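Local coordinates for protein oxalate biosynthetic component 1 (Burkholderia thailandensis, PDB 5IKY) that makes oxalate in quorum sensing-dependent oxalogenesis, as a bifunctional enzyme with serine hydrolase and additional lyase activity, at residues A[20-25]-A[64-69]; A[153-158]-A[241-246]; A[157-162]-A[190-195]. One frame throughout, in Å; residues are numbered along the deposited sequence.

How the contacts relate
All three contacts lie in the part of the chain inserted between strands 4-9 and 223-226, neighbours in the parallel barrel of the region that probably carries the lyase activity, or where a barrel loop meets that insert. Contacts 1 and 2 practically coincide, their centres about 1 Å apart, because Tyr66 of one lies beside Arg155 and His157 of the other. Contact 3 is centred about 12 Å from contact 1 and 13 Å from contact 2, and shares His157 and Thr158 with the latter. Contact 1 closes first in sequence; contacts 2 and 3 open from overlapping segments that share strand 156-160. Together they join the insert's two antiparallel sheets to each other and to the barrel.

Contact 1 of 3, residues A[20-25]-A[64-69]; sequences DPLEPK and YGYDAP
The hydroxyl of Tyr66 donates to the carbonyl of Leu22, with OH and O 2.7 Å apart, and this is the one hydrogen bond between 20-25 and 64-69. It is short but not conventionally aimed: the donor comes in almost at right angles to the C=O bond and stands about 60° out of the carbonyl plane, away from either lone pair. Seen from the tyrosine, Leu22 O lies at the rim of the ring and close to its plane, and CE1 of Tyr66 is also only 3.1 Å from Leu22 O. The first side-chain bond of Tyr66 already points toward 20-25, and with CG beside the backbone N (chi1 -78°) the hydroxyl reaches Leu22 O. Pro24 meets the same ring obliquely, with CD 3.8 Å from Tyr66 CE1, and adds an apolar contact to it.

The receiving loop is well braced. Asp20 to Glu23 form a type I turn, and Leu22 N gives a nearly straight bond to Asp20 OD1 at 3.1 Å (165°), an Asx turn, although it meets the carboxylate from above its plane. Asp20 O is held twice, by Glu23 N at 3.2 Å and by Lys25 NZ at 3.1 Å, from opposite faces of the carbonyl. The lysine thus folds back over its own loop, tying down the turn that presents Leu22 O.

Beyond the pair, the Tyr66 ring makes an edge-to-face contact with His157 of strand 156-160, and Glu23 OE2 bonds to Gly247 N in strand 246-248. The loop 20-25 runs on into strand 26-28 of one three-stranded sheet, while 64-69 follows strand 60-64, the middle strand of the other.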
ATOM      1  N   ASP A  20      12.266  23.962 -10.175  1.00 50.64           N
ATOM      2  CA  ASP A  20      10.946  24.093 -10.788  1.00 46.05           C
ATOM      3  C   ASP A  20      11.025  24.015 -12.313  1.00 53.54           C
ATOM      4  O   ASP A  20      11.674  24.848 -12.947  1.00 55.89           O
ATOM      5  CB  ASP A  20      10.301  25.414 -10.361  1.00 59.48           C
ATOM      6  CG  ASP A  20       8.786  25.399 -10.481  1.00 62.88           C
ATOM      7  OD1 ASP A  20       8.250  24.669 -11.342  1.00 50.61           O
ATOM      8  OD2 ASP A  20       8.129  26.129  -9.710  1.00 73.34           O
ATOM      9  N   PRO A  21      10.350  23.016 -12.909  1.00 48.82           N
ATOM     10  CA  PRO A  21      10.346  22.838 -14.364  1.00 52.35           C
ATOM     11  C   PRO A  21       9.695  24.009 -15.085  1.00 55.33           C
ATOM     12  O   PRO A  21       9.932  24.202 -16.275  1.00 56.28           O
ATOM     13  CB  PRO A  21       9.515  21.563 -14.573  1.00 54.20           C
ATOM     14  CG  PRO A  21       9.408  20.927 -13.253  1.00 51.77           C
ATOM     15  CD  PRO A  21       9.521  22.007 -12.232  1.00 54.84           C
ATOM     16  N   LEU A  22       8.875  24.770 -14.364  1.00 49.28           N
ATOM     17  CA  LEU A  22       8.118  25.863 -14.960  1.00 55.07           C
ATOM     18  C   LEU A  22       8.789  27.218 -14.747  1.00 55.22           C
ATOM     19  O   LEU A  22       8.175  28.263 -14.959  1.00 79.94           O
ATOM     20  CB  LEU A  22       6.696  25.882 -14.396  1.00 51.49           C
ATOM     21  CG  LEU A  22       5.918  24.579 -14.588  1.00 52.32           C
ATOM     22  CD1 LEU A  22       4.490  24.719 -14.090  1.00 50.08           C
ATOM     23  CD2 LEU A  22       5.942  24.152 -16.050  1.00 50.05           C
ATOM     24  N   GLU A  23      10.048  27.196 -14.325  1.00 54.60           N
ATOM     25  CA  GLU A  23      10.849  28.410 -14.233  1.00 54.04           C
ATOM     26  C   GLU A  23      11.708  28.554 -15.478  1.00 55.29           C
ATOM     27  O   GLU A  23      12.158  27.553 -16.038  1.00 65.14           O
ATOM     28  CB  GLU A  23      11.736  28.390 -12.987  1.00 57.87           C
ATOM     29  CG  GLU A  23      11.029  28.735 -11.692  1.00 68.57           C
ATOM     30  CD  GLU A  23      11.990  28.864 -10.529  1.00 71.76           C
ATOM     31  OE1 GLU A  23      13.217  28.785 -10.757  1.00 85.41           O
ATOM     32  OE2 GLU A  23      11.521  29.042  -9.386  1.00 77.04           O
ATOM     33  N   PRO A  24      11.932  29.800 -15.924  1.00 57.83           N
ATOM     34  CA  PRO A  24      12.849  30.042 -17.043  1.00 66.36           C
ATOM     35  C   PRO A  24      14.237  29.468 -16.764  1.00 62.45           C
ATOM     36  O   PRO A  24      14.692  29.485 -15.620  1.00 51.65           O
ATOM     37  CB  PRO A  24      12.893  31.575 -17.154  1.00 65.21           C
ATOM     38  CG  PRO A  24      12.082  32.105 -16.004  1.00 63.96           C
ATOM     39  CD  PRO A  24      11.183  31.008 -15.551  1.00 66.67           C
ATOM     40  N   LYS A  25      14.889  28.954 -17.801  1.00 56.05           N
ATOM     41  CA  LYS A  25      16.185  28.304 -17.646  1.00 64.68           C
ATOM     42  C   LYS A  25      17.293  29.088 -18.342  1.00 64.27           C
ATOM     43  O   LYS A  25      18.447  28.659 -18.371  1.00 72.25           O
ATOM     44  CB  LYS A  25      16.121  26.875 -18.186  1.00 66.14           C
ATOM     45  CG  LYS A  25      15.193  25.969 -17.396  1.00 67.03           C
ATOM     46  CD  LYS A  25      15.721  25.744 -15.987  1.00 64.49           C
ATOM     47  CE  LYS A  25      14.592  25.680 -14.972  1.00 62.49           C
ATOM     48  NZ  LYS A  25      13.536  24.715 -15.374  1.00 58.29           N
ATOM     49  N   TYR A  64       8.154  29.517 -24.853  1.00 61.73           N
ATOM     50  CA  TYR A  64       6.798  29.959 -25.155  1.00 59.97           C
ATOM     51  C   TYR A  64       6.016  30.209 -23.868  1.00 69.05           C
ATOM     52  O   TYR A  64       5.918  29.329 -23.012  1.00 65.84           O
ATOM     53  CB  TYR A  64       6.064  28.930 -26.021  1.00 67.37           C
ATOM     54  CG  TYR A  64       4.670  29.355 -26.431  1.00 61.37           C
ATOM     55  CD1 TYR A  64       4.472  30.196 -27.517  1.00 71.32           C
ATOM     56  CD2 TYR A  64       3.552  28.911 -25.734  1.00 60.78           C
ATOM     57  CE1 TYR A  64       3.198  30.587 -27.899  1.00 64.08           C
ATOM     58  CE2 TYR A  64       2.277  29.296 -26.108  1.00 61.71           C
ATOM     59  CZ  TYR A  64       2.108  30.134 -27.189  1.00 63.24           C
ATOM     60  OH  TYR A  64       0.842  30.519 -27.564  1.00 75.50           O
ATOM     61  N   GLY A  65       5.473  31.415 -23.734  1.00 59.65           N
ATOM     62  CA  GLY A  65       4.574  31.742 -22.641  1.00 59.06           C
ATOM     63  C   GLY A  65       5.193  32.472 -21.463  1.00 58.31           C
ATOM     64  O   GLY A  65       4.533  32.666 -20.445  1.00 57.74           O
ATOM     65  N   TYR A  66       6.445  32.896 -21.594  1.00 58.39           N
ATOM     66  CA  TYR A  66       7.158  33.483 -20.460  1.00 57.68           C
ATOM     67  C   TYR A  66       7.457  34.974 -20.609  1.00 60.91           C
ATOM     68  O   TYR A  66       8.222  35.534 -19.822  1.00 71.32           O
ATOM     69  CB  TYR A  66       8.466  32.724 -20.219  1.00 56.86           C
ATOM     70  CG  TYR A  66       8.267  31.408 -19.512  1.00 64.76           C
ATOM     71  CD1 TYR A  66       8.191  31.351 -18.126  1.00 54.51           C
ATOM     72  CD2 TYR A  66       8.144  30.226 -20.224  1.00 68.04           C
ATOM     73  CE1 TYR A  66       8.005  30.152 -17.471  1.00 60.44           C
ATOM     74  CE2 TYR A  66       7.959  29.020 -19.577  1.00 62.88           C
ATOM     75  CZ  TYR A  66       7.888  28.989 -18.200  1.00 61.69           C
ATOM     76  OH  TYR A  66       7.703  27.791 -17.547  1.00 60.39           O
ATOM     77  N   ASP A  67       6.850  35.613 -21.605  1.00 60.17           N
ATOM     78  CA  ASP A  67       7.093  37.029 -21.865  1.00 61.07           C
ATOM     79  C   ASP A  67       6.311  37.941 -20.921  1.00 61.09           C
ATOM     80  O   ASP A  67       5.210  37.611 -20.485  1.00 60.75           O
ATOM     81  CB  ASP A  67       6.741  37.372 -23.314  1.00 62.59           C
ATOM     82  CG  ASP A  67       7.643  36.680 -24.317  1.00 62.86           C
ATOM     83  OD1 ASP A  67       8.870  36.635 -24.087  1.00 71.55           O
ATOM     84  OD2 ASP A  67       7.127  36.181 -25.339  1.00 75.98           O
ATOM     85  N   ALA A  68       6.900  39.091 -20.613  1.00 61.56           N
ATOM     86  CA  ALA A  68       6.239  40.134 -19.836  1.00 61.87           C
ATOM     87  C   ALA A  68       6.726  41.493 -20.329  1.00 63.21           C
ATOM     88  O   ALA A  68       7.884  41.626 -20.723  1.00 69.00           O
ATOM     89  CB  ALA A  68       6.520  39.962 -18.352  1.00 60.59           C
ATOM     90  N   PRO A  69       5.849  42.508 -20.319  1.00 64.22           N
ATOM     91  CA  PRO A  69       6.264  43.811 -20.846  1.00 66.04           C
ATOM     92  C   PRO A  69       7.345  44.451 -19.986  1.00 66.74           C
ATOM     93  O   PRO A  69       7.365  44.255 -18.772  1.00 64.27           O
ATOM     94  CB  PRO A  69       4.974  44.634 -20.809  1.00 66.62           C
ATOM     95  CG  PRO A  69       4.170  44.018 -19.723  1.00 65.48           C
ATOM     96  CD  PRO A  69       4.484  42.545 -19.770  1.00 64.17           C
TER

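Contact 2 of 3, residues A[153-158]-A[241-246]; sequences HDRIHT and GLNTPI
Arg155 and Asn243 supply the hydrogen bond between 153-158 and 241-246. The two side chains reach out from opposite directions, and Arg155 NH2 donates to Asn243 OD1 at 2.8 Å. The bond is bent, 134° at the hydrogen, with NH2 standing above the amide carbonyl plane, and the guanidinium and amide planes are turned 50° against each other. Asn243 OD1 has a second donor within its own loop: Thr244 OG1, 3.1 Å away, on the same face of the carbonyl as Arg155 NH2. The hydroxyl also lies near that arginine nitrogen, but at an angle too poor for a bond. Asn243 ND2 bonds to Gly65 O, which lies close to the amide plane, so the two ends of one amide serve different partners and its flip is fixed.

As for charge, the arginine extends from CG to NE and makes a cation-pi contact with the Tyr66 ring.

Apolar contact is slight. A methyl of Leu242, CD2, comes obliquely to the His157 ring, 4.3 Å from NE2, and Leu242 also touches Ile27.

The arrangement is consistent with a long beta-alpha loop of a TIM-barrel-like fold docking on an inserted segment. Residues 241-246 belong to the connection from strand 223-226 to helix 257-270, and here they meet the start of edge strand 156-160 and Arg155 just before it.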
ATOM      1  N   HIS A 153       3.689  20.338 -20.687  1.00 57.52           N
ATOM      2  CA  HIS A 153       3.093  21.542 -20.107  1.00 53.08           C
ATOM      3  C   HIS A 153       2.742  22.599 -21.157  1.00 64.74           C
ATOM      4  O   HIS A 153       3.201  22.527 -22.297  1.00 61.97           O
ATOM      5  CB  HIS A 153       4.036  22.124 -19.056  1.00 52.12           C
ATOM      6  CG  HIS A 153       4.515  21.114 -18.060  1.00 68.54           C
ATOM      7  ND1 HIS A 153       5.733  20.479 -18.172  1.00 78.59           N
ATOM      8  CD2 HIS A 153       3.930  20.612 -16.947  1.00 61.94           C
ATOM      9  CE1 HIS A 153       5.886  19.642 -17.161  1.00 65.69           C
ATOM     10  NE2 HIS A 153       4.806  19.702 -16.403  1.00 68.15           N
ATOM     11  N   ASP A 154       1.923  23.576 -20.769  1.00 62.80           N
ATOM     12  CA  ASP A 154       1.427  24.580 -21.714  1.00 76.07           C
ATOM     13  C   ASP A 154       2.371  25.773 -21.840  1.00 56.23           C
ATOM     14  O   ASP A 154       2.124  26.696 -22.615  1.00 73.50           O
ATOM     15  CB  ASP A 154       0.027  25.061 -21.315  1.00 56.34           C
ATOM     16  CG  ASP A 154      -0.055  25.517 -19.869  1.00 80.16           C
ATOM     17  OD1 ASP A 154       0.998  25.650 -19.212  1.00 87.74           O
ATOM     18  OD2 ASP A 154      -1.185  25.761 -19.395  1.00 78.58           O
ATOM     19  N   ARG A 155       3.440  25.751 -21.054  1.00 73.27           N
ATOM     20  CA  ARG A 155       4.538  26.697 -21.199  1.00 64.64           C
ATOM     21  C   ARG A 155       5.807  25.903 -21.452  1.00 63.69           C
ATOM     22  O   ARG A 155       5.863  24.710 -21.154  1.00 75.13           O
ATOM     23  CB  ARG A 155       4.707  27.560 -19.949  1.00 79.94           C
ATOM     24  CG  ARG A 155       3.582  28.534 -19.660  1.00 78.70           C
ATOM     25  CD  ARG A 155       3.831  29.216 -18.322  1.00 85.97           C
ATOM     26  NE  ARG A 155       2.835  30.235 -18.011  1.00 96.86           N
ATOM     27  CZ  ARG A 155       3.130  31.440 -17.535  1.00 95.58           C
ATOM     28  NH1 ARG A 155       2.162  32.310 -17.274  1.00 82.93           N
ATOM     29  NH2 ARG A 155       4.394  31.775 -17.316  1.00102.66           N
ATOM     30  N   ILE A 156       6.826  26.556 -21.996  1.00 55.59           N
ATOM     31  CA  ILE A 156       8.122  25.913 -22.136  1.00 55.27           C
ATOM     32  C   ILE A 156       9.236  26.953 -22.155  1.00 55.59           C
ATOM     33  O   ILE A 156       9.052  28.074 -22.623  1.00 64.80           O
ATOM     34  CB  ILE A 156       8.193  25.028 -23.408  1.00 57.57           C
ATOM     35  CG1 ILE A 156       9.399  24.083 -23.336  1.00 55.58           C
ATOM     36  CG2 ILE A 156       8.219  25.878 -24.671  1.00 57.58           C
ATOM     37  CD1 ILE A 156       9.406  23.010 -24.395  1.00 61.95           C
ATOM     38  N   HIS A 157      10.382  26.571 -21.607  1.00 54.88           N
ATOM     39  CA  HIS A 157      11.552  27.431 -21.565  1.00 61.48           C
ATOM     40  C   HIS A 157      12.792  26.565 -21.397  1.00 54.69           C
ATOM     41  O   HIS A 157      13.407  26.537 -20.333  1.00 65.45           O
ATOM     42  CB  HIS A 157      11.437  28.451 -20.433  1.00 60.18           C
ATOM     43  CG  HIS A 157      12.216  29.706 -20.672  1.00 77.64           C
ATOM     44  ND1 HIS A 157      13.580  29.782 -20.492  1.00 71.44           N
ATOM     45  CD2 HIS A 157      11.822  30.930 -21.094  1.00 56.40           C
ATOM     46  CE1 HIS A 157      13.990  31.004 -20.780  1.00 68.55           C
ATOM     47  NE2 HIS A 157      12.944  31.720 -21.149  1.00 66.75           N
ATOM     48  N   THR A 158      13.143  25.847 -22.459  1.00 58.22           N
ATOM     49  CA  THR A 158      14.257  24.908 -22.426  1.00 58.21           C
ATOM     50  C   THR A 158      15.443  25.433 -23.225  1.00 62.89           C
ATOM     51  O   THR A 158      15.307  25.800 -24.391  1.00 64.54           O
ATOM     52  CB  THR A 158      13.840  23.531 -22.970  1.00 55.08           C
ATOM     53  OG1 THR A 158      12.918  22.920 -22.058  1.00 77.83           O
ATOM     54  CG2 THR A 158      15.048  22.633 -23.127  1.00 77.23           C
ATOM     55  N   GLY A 241      11.097  41.356 -18.283  1.00 64.03           N
ATOM     56  CA  GLY A 241      10.693  40.660 -19.491  1.00 61.44           C
ATOM     57  C   GLY A 241      10.252  39.221 -19.286  1.00 60.22           C
ATOM     58  O   GLY A 241       9.860  38.548 -20.238  1.00 65.64           O
ATOM     59  N   LEU A 242      10.319  38.746 -18.045  1.00 61.23           N
ATOM     60  CA  LEU A 242       9.897  37.386 -17.725  1.00 59.85           C
ATOM     61  C   LEU A 242       8.707  37.383 -16.769  1.00 57.24           C
ATOM     62  O   LEU A 242       8.742  38.033 -15.726  1.00 63.69           O
ATOM     63  CB  LEU A 242      11.061  36.595 -17.125  1.00 57.28           C
ATOM     64  CG  LEU A 242      12.210  36.282 -18.085  1.00 62.64           C
ATOM     65  CD1 LEU A 242      13.351  35.594 -17.355  1.00 63.14           C
ATOM     66  CD2 LEU A 242      11.718  35.427 -19.245  1.00 57.52           C
ATOM     67  N   ASN A 243       7.655  36.654 -17.127  1.00 57.12           N
ATOM     68  CA  ASN A 243       6.439  36.643 -16.319  1.00 56.76           C
ATOM     69  C   ASN A 243       6.478  35.611 -15.197  1.00 55.31           C
ATOM     70  O   ASN A 243       5.496  35.427 -14.480  1.00 69.65           O
ATOM     71  CB  ASN A 243       5.206  36.409 -17.201  1.00 57.48           C
ATOM     72  CG  ASN A 243       5.244  35.083 -17.946  1.00 68.46           C
ATOM     73  OD1 ASN A 243       5.882  34.119 -17.516  1.00 67.29           O
ATOM     74  ND2 ASN A 243       4.542  35.027 -19.071  1.00 58.09           N
ATOM     75  N   THR A 244       7.613  34.934 -15.056  1.00 54.58           N
ATOM     76  CA  THR A 244       7.800  33.982 -13.971  1.00 53.24           C
ATOM     77  C   THR A 244       9.109  34.259 -13.243  1.00 65.25           C
ATOM     78  O   THR A 244      10.176  34.267 -13.857  1.00 66.15           O
ATOM     79  CB  THR A 244       7.796  32.527 -14.479  1.00 66.06           C
ATOM     80  OG1 THR A 244       6.540  32.244 -15.106  1.00 61.53           O
ATOM     81  CG2 THR A 244       8.004  31.561 -13.326  1.00 51.36           C
ATOM     82  N   PRO A 245       9.029  34.493 -11.925  1.00 61.85           N
ATOM     83  CA  PRO A 245      10.219  34.810 -11.132  1.00 51.88           C
ATOM     84  C   PRO A 245      11.115  33.598 -10.909  1.00 58.54           C
ATOM     85  O   PRO A 245      10.650  32.464 -11.017  1.00 58.79           O
ATOM     86  CB  PRO A 245       9.632  35.303  -9.809  1.00 52.91           C
ATOM     87  CG  PRO A 245       8.334  34.577  -9.694  1.00 58.08           C
ATOM     88  CD  PRO A 245       7.807  34.469 -11.101  1.00 68.04           C
ATOM     89  N   ILE A 246      12.387  33.839 -10.603  1.00 57.40           N
ATOM     90  CA  ILE A 246      13.323  32.756 -10.320  1.00 51.73           C
ATOM     91  C   ILE A 246      13.382  32.457  -8.826  1.00 61.72           C
ATOM     92  O   ILE A 246      13.659  33.342  -8.017  1.00 62.29           O
ATOM     93  CB  ILE A 246      14.741  33.087 -10.810  1.00 62.01           C
ATOM     94  CG1 ILE A 246      14.709  33.565 -12.262  1.00 58.95           C
ATOM     95  CG2 ILE A 246      15.652  31.875 -10.654  1.00 51.72           C
ATOM     96  CD1 ILE A 246      14.272  32.504 -13.239  1.00 53.87           C
TER

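Contact 3 of 3, residues A[157-162]-A[190-195]; sequences HTYLSP and GHWQPG
Tyr159 and Trp192 each carry CG anti to the backbone nitrogen, at chi1 171° and 167°, and these torsions bring the two rings together between strands 156-160 and 190-192. The two side chains cross at roughly a right angle, but the rings form neither a stack nor an edge-to-face pair: the planes are 59° apart and the phenol lies against the pyrrole end of the indole, with centroids 4.8 Å apart. The touch is tight, Tyr159 CD1 coming to 3.2 Å from Trp192 CD1. Its neighbour Tyr159 CE1 stands over the same indole face, 3.6 Å above the plane and toward the rim, while Trp192 NE1 lies near the plane of the tyrosine ring at its edge.

Farther along the indole, Ser161 takes over. Its CB sits above the same face as the tyrosine, 3.8 Å from the centroid of the six-membered ring, in a CH-pi contact; Trp192 CZ3 is the nearest carbon at 3.5 Å. The hydroxyl is turned to another task: Ser161 is the N-cap of helix 162-172, and OG makes a weak bond to Phe164 N. On the opposite face of the indole Pro194 places CG 3.8 Å above the ring, over its centre, so the tryptophan is held between proline on one side and tyrosine and serine on the other. Tyr159 in turn stacks on Phe26.

Across these two segments the contact is mostly aromatic and apolar. It therefore probably rests on close fit and dispersion, with the CH of Ser161 meeting the electron-rich indole, and polar bonding is left to each segment's own neighbours.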
ATOM      1  N   HIS A 157      10.382  26.571 -21.607  1.00 54.88           N
ATOM      2  CA  HIS A 157      11.552  27.431 -21.565  1.00 61.48           C
ATOM      3  C   HIS A 157      12.792  26.565 -21.397  1.00 54.69           C
ATOM      4  O   HIS A 157      13.407  26.537 -20.333  1.00 65.45           O
ATOM      5  CB  HIS A 157      11.437  28.451 -20.433  1.00 60.18           C
ATOM      6  CG  HIS A 157      12.216  29.706 -20.672  1.00 77.64           C
ATOM      7  ND1 HIS A 157      13.580  29.782 -20.492  1.00 71.44           N
ATOM      8  CD2 HIS A 157      11.822  30.930 -21.094  1.00 56.40           C
ATOM      9  CE1 HIS A 157      13.990  31.004 -20.780  1.00 68.55           C
ATOM     10  NE2 HIS A 157      12.944  31.720 -21.149  1.00 66.75           N
ATOM     11  N   THR A 158      13.143  25.847 -22.459  1.00 58.22           N
ATOM     12  CA  THR A 158      14.257  24.908 -22.426  1.00 58.21           C
ATOM     13  C   THR A 158      15.443  25.433 -23.225  1.00 62.89           C
ATOM     14  O   THR A 158      15.307  25.800 -24.391  1.00 64.54           O
ATOM     15  CB  THR A 158      13.840  23.531 -22.970  1.00 55.08           C
ATOM     16  OG1 THR A 158      12.918  22.920 -22.058  1.00 77.83           O
ATOM     17  CG2 THR A 158      15.048  22.633 -23.127  1.00 77.23           C
ATOM     18  N   TYR A 159      16.609  25.460 -22.586  1.00 56.23           N
ATOM     19  CA  TYR A 159      17.811  26.011 -23.198  1.00 62.40           C
ATOM     20  C   TYR A 159      18.950  24.996 -23.206  1.00 62.37           C
ATOM     21  O   TYR A 159      19.068  24.173 -22.300  1.00 60.37           O
ATOM     22  CB  TYR A 159      18.234  27.284 -22.458  1.00 69.09           C
ATOM     23  CG  TYR A 159      19.589  27.832 -22.856  1.00 69.42           C
ATOM     24  CD1 TYR A 159      20.737  27.464 -22.168  1.00 59.44           C
ATOM     25  CD2 TYR A 159      19.716  28.728 -23.908  1.00 71.39           C
ATOM     26  CE1 TYR A 159      21.973  27.961 -22.519  1.00 61.89           C
ATOM     27  CE2 TYR A 159      20.951  29.232 -24.269  1.00 63.54           C
ATOM     28  CZ  TYR A 159      22.075  28.844 -23.570  1.00 68.18           C
ATOM     29  OH  TYR A 159      23.306  29.341 -23.921  1.00 74.94           O
ATOM     30  N   LEU A 160      19.783  25.062 -24.238  1.00 65.90           N
ATOM     31  CA  LEU A 160      20.989  24.247 -24.307  1.00 64.51           C
ATOM     32  C   LEU A 160      22.197  25.137 -24.568  1.00 63.72           C
ATOM     33  O   LEU A 160      22.159  26.009 -25.434  1.00 69.98           O
ATOM     34  CB  LEU A 160      20.867  23.178 -25.395  1.00 63.44           C
ATOM     35  CG  LEU A 160      19.876  22.046 -25.119  1.00 63.48           C
ATOM     36  CD1 LEU A 160      19.795  21.093 -26.300  1.00 64.63           C
ATOM     37  CD2 LEU A 160      20.264  21.302 -23.860  1.00 56.53           C
ATOM     38  N   SER A 161      23.265  24.909 -23.811  1.00 66.40           N
ATOM     39  CA  SER A 161      24.477  25.716 -23.913  1.00 68.82           C
ATOM     40  C   SER A 161      25.138  25.607 -25.286  1.00 72.35           C
ATOM     41  O   SER A 161      24.924  24.629 -26.004  1.00 64.95           O
ATOM     42  CB  SER A 161      25.470  25.302 -22.827  1.00 70.42           C
ATOM     43  OG  SER A 161      25.900  23.967 -23.022  1.00 84.26           O
ATOM     44  N   PRO A 162      25.929  26.626 -25.663  1.00 69.69           N
ATOM     45  CA  PRO A 162      26.733  26.602 -26.889  1.00 76.05           C
ATOM     46  C   PRO A 162      27.523  25.307 -27.009  1.00 83.29           C
ATOM     47  O   PRO A 162      27.650  24.755 -28.100  1.00 84.67           O
ATOM     48  CB  PRO A 162      27.683  27.792 -26.720  1.00 65.34           C
ATOM     49  CG  PRO A 162      27.106  28.640 -25.620  1.00 63.59           C
ATOM     50  CD  PRO A 162      25.885  27.970 -25.067  1.00 68.14           C
ATOM     51  N   GLY A 190      24.282  35.387 -21.992  1.00 82.91           N
ATOM     52  CA  GLY A 190      23.386  35.523 -20.858  1.00 80.62           C
ATOM     53  C   GLY A 190      23.684  34.510 -19.772  1.00 78.05           C
ATOM     54  O   GLY A 190      24.791  33.977 -19.696  1.00 68.95           O
ATOM     55  N   HIS A 191      22.697  34.242 -18.925  1.00 76.77           N
ATOM     56  CA  HIS A 191      22.871  33.276 -17.847  1.00 63.42           C
ATOM     57  C   HIS A 191      21.984  32.050 -18.036  1.00 66.24           C
ATOM     58  O   HIS A 191      20.910  32.121 -18.633  1.00 67.08           O
ATOM     59  CB  HIS A 191      22.598  33.927 -16.493  1.00 72.70           C
ATOM     60  CG  HIS A 191      23.805  34.568 -15.882  1.00 81.33           C
ATOM     61  ND1 HIS A 191      24.217  35.843 -16.204  1.00 79.59           N
ATOM     62  CD2 HIS A 191      24.691  34.105 -14.968  1.00 77.06           C
ATOM     63  CE1 HIS A 191      25.305  36.139 -15.516  1.00 87.53           C
ATOM     64  NE2 HIS A 191      25.613  35.103 -14.758  1.00 87.07           N
ATOM     65  N   TRP A 192      22.452  30.930 -17.502  1.00 74.17           N
ATOM     66  CA  TRP A 192      21.874  29.624 -17.775  1.00 55.25           C
ATOM     67  C   TRP A 192      21.787  28.808 -16.492  1.00 64.21           C
ATOM     68  O   TRP A 192      22.678  28.884 -15.649  1.00 64.70           O
ATOM     69  CB  TRP A 192      22.733  28.912 -18.819  1.00 69.35           C
ATOM     70  CG  TRP A 192      22.474  27.458 -19.002  1.00 74.42           C
ATOM     71  CD1 TRP A 192      21.264  26.832 -19.070  1.00 99.48           C
ATOM     72  CD2 TRP A 192      23.463  26.437 -19.148  1.00 57.14           C
ATOM     73  NE1 TRP A 192      21.440  25.481 -19.257  1.00 83.69           N
ATOM     74  CE2 TRP A 192      22.783  25.213 -19.307  1.00 71.18           C
ATOM     75  CE3 TRP A 192      24.860  26.439 -19.161  1.00 55.77           C
ATOM     76  CZ2 TRP A 192      23.451  24.002 -19.477  1.00 64.38           C
ATOM     77  CZ3 TRP A 192      25.522  25.238 -19.331  1.00 96.70           C
ATOM     78  CH2 TRP A 192      24.818  24.036 -19.486  1.00 86.66           C
ATOM     79  N   GLN A 193      20.712  28.041 -16.341  1.00 62.47           N
ATOM     80  CA  GLN A 193      20.562  27.145 -15.197  1.00 55.57           C
ATOM     81  C   GLN A 193      20.716  25.689 -15.635  1.00 60.08           C
ATOM     82  O   GLN A 193      19.769  25.081 -16.134  1.00 67.01           O
ATOM     83  CB  GLN A 193      19.207  27.366 -14.513  1.00 52.77           C
ATOM     84  CG  GLN A 193      18.844  26.336 -13.439  1.00 57.84           C
ATOM     85  CD  GLN A 193      19.846  26.277 -12.302  1.00 64.41           C
ATOM     86  OE1 GLN A 193      20.835  25.545 -12.369  1.00 60.38           O
ATOM     87  NE2 GLN A 193      19.592  27.043 -11.245  1.00 56.96           N
ATOM     88  N   PRO A 194      21.923  25.128 -15.457  1.00 66.23           N
ATOM     89  CA  PRO A 194      22.233  23.743 -15.830  1.00 60.05           C
ATOM     90  C   PRO A 194      21.485  22.725 -14.971  1.00 60.40           C
ATOM     91  O   PRO A 194      21.249  21.600 -15.410  1.00 66.78           O
ATOM     92  CB  PRO A 194      23.747  23.639 -15.592  1.00 56.52           C
ATOM     93  CG  PRO A 194      24.234  25.054 -15.477  1.00 55.97           C
ATOM     94  CD  PRO A 194      23.094  25.819 -14.894  1.00 68.94           C
ATOM     95  N   GLY A 195      21.120  23.121 -13.756  1.00 49.17           N
ATOM     96  CA  GLY A 195      20.422  22.232 -12.848  1.00 56.44           C
ATOM     97  C   GLY A 195      21.323  21.145 -12.296  1.00 69.33           C
ATOM     98  O   GLY A 195      20.899  20.002 -12.125  1.00 63.51           O
TER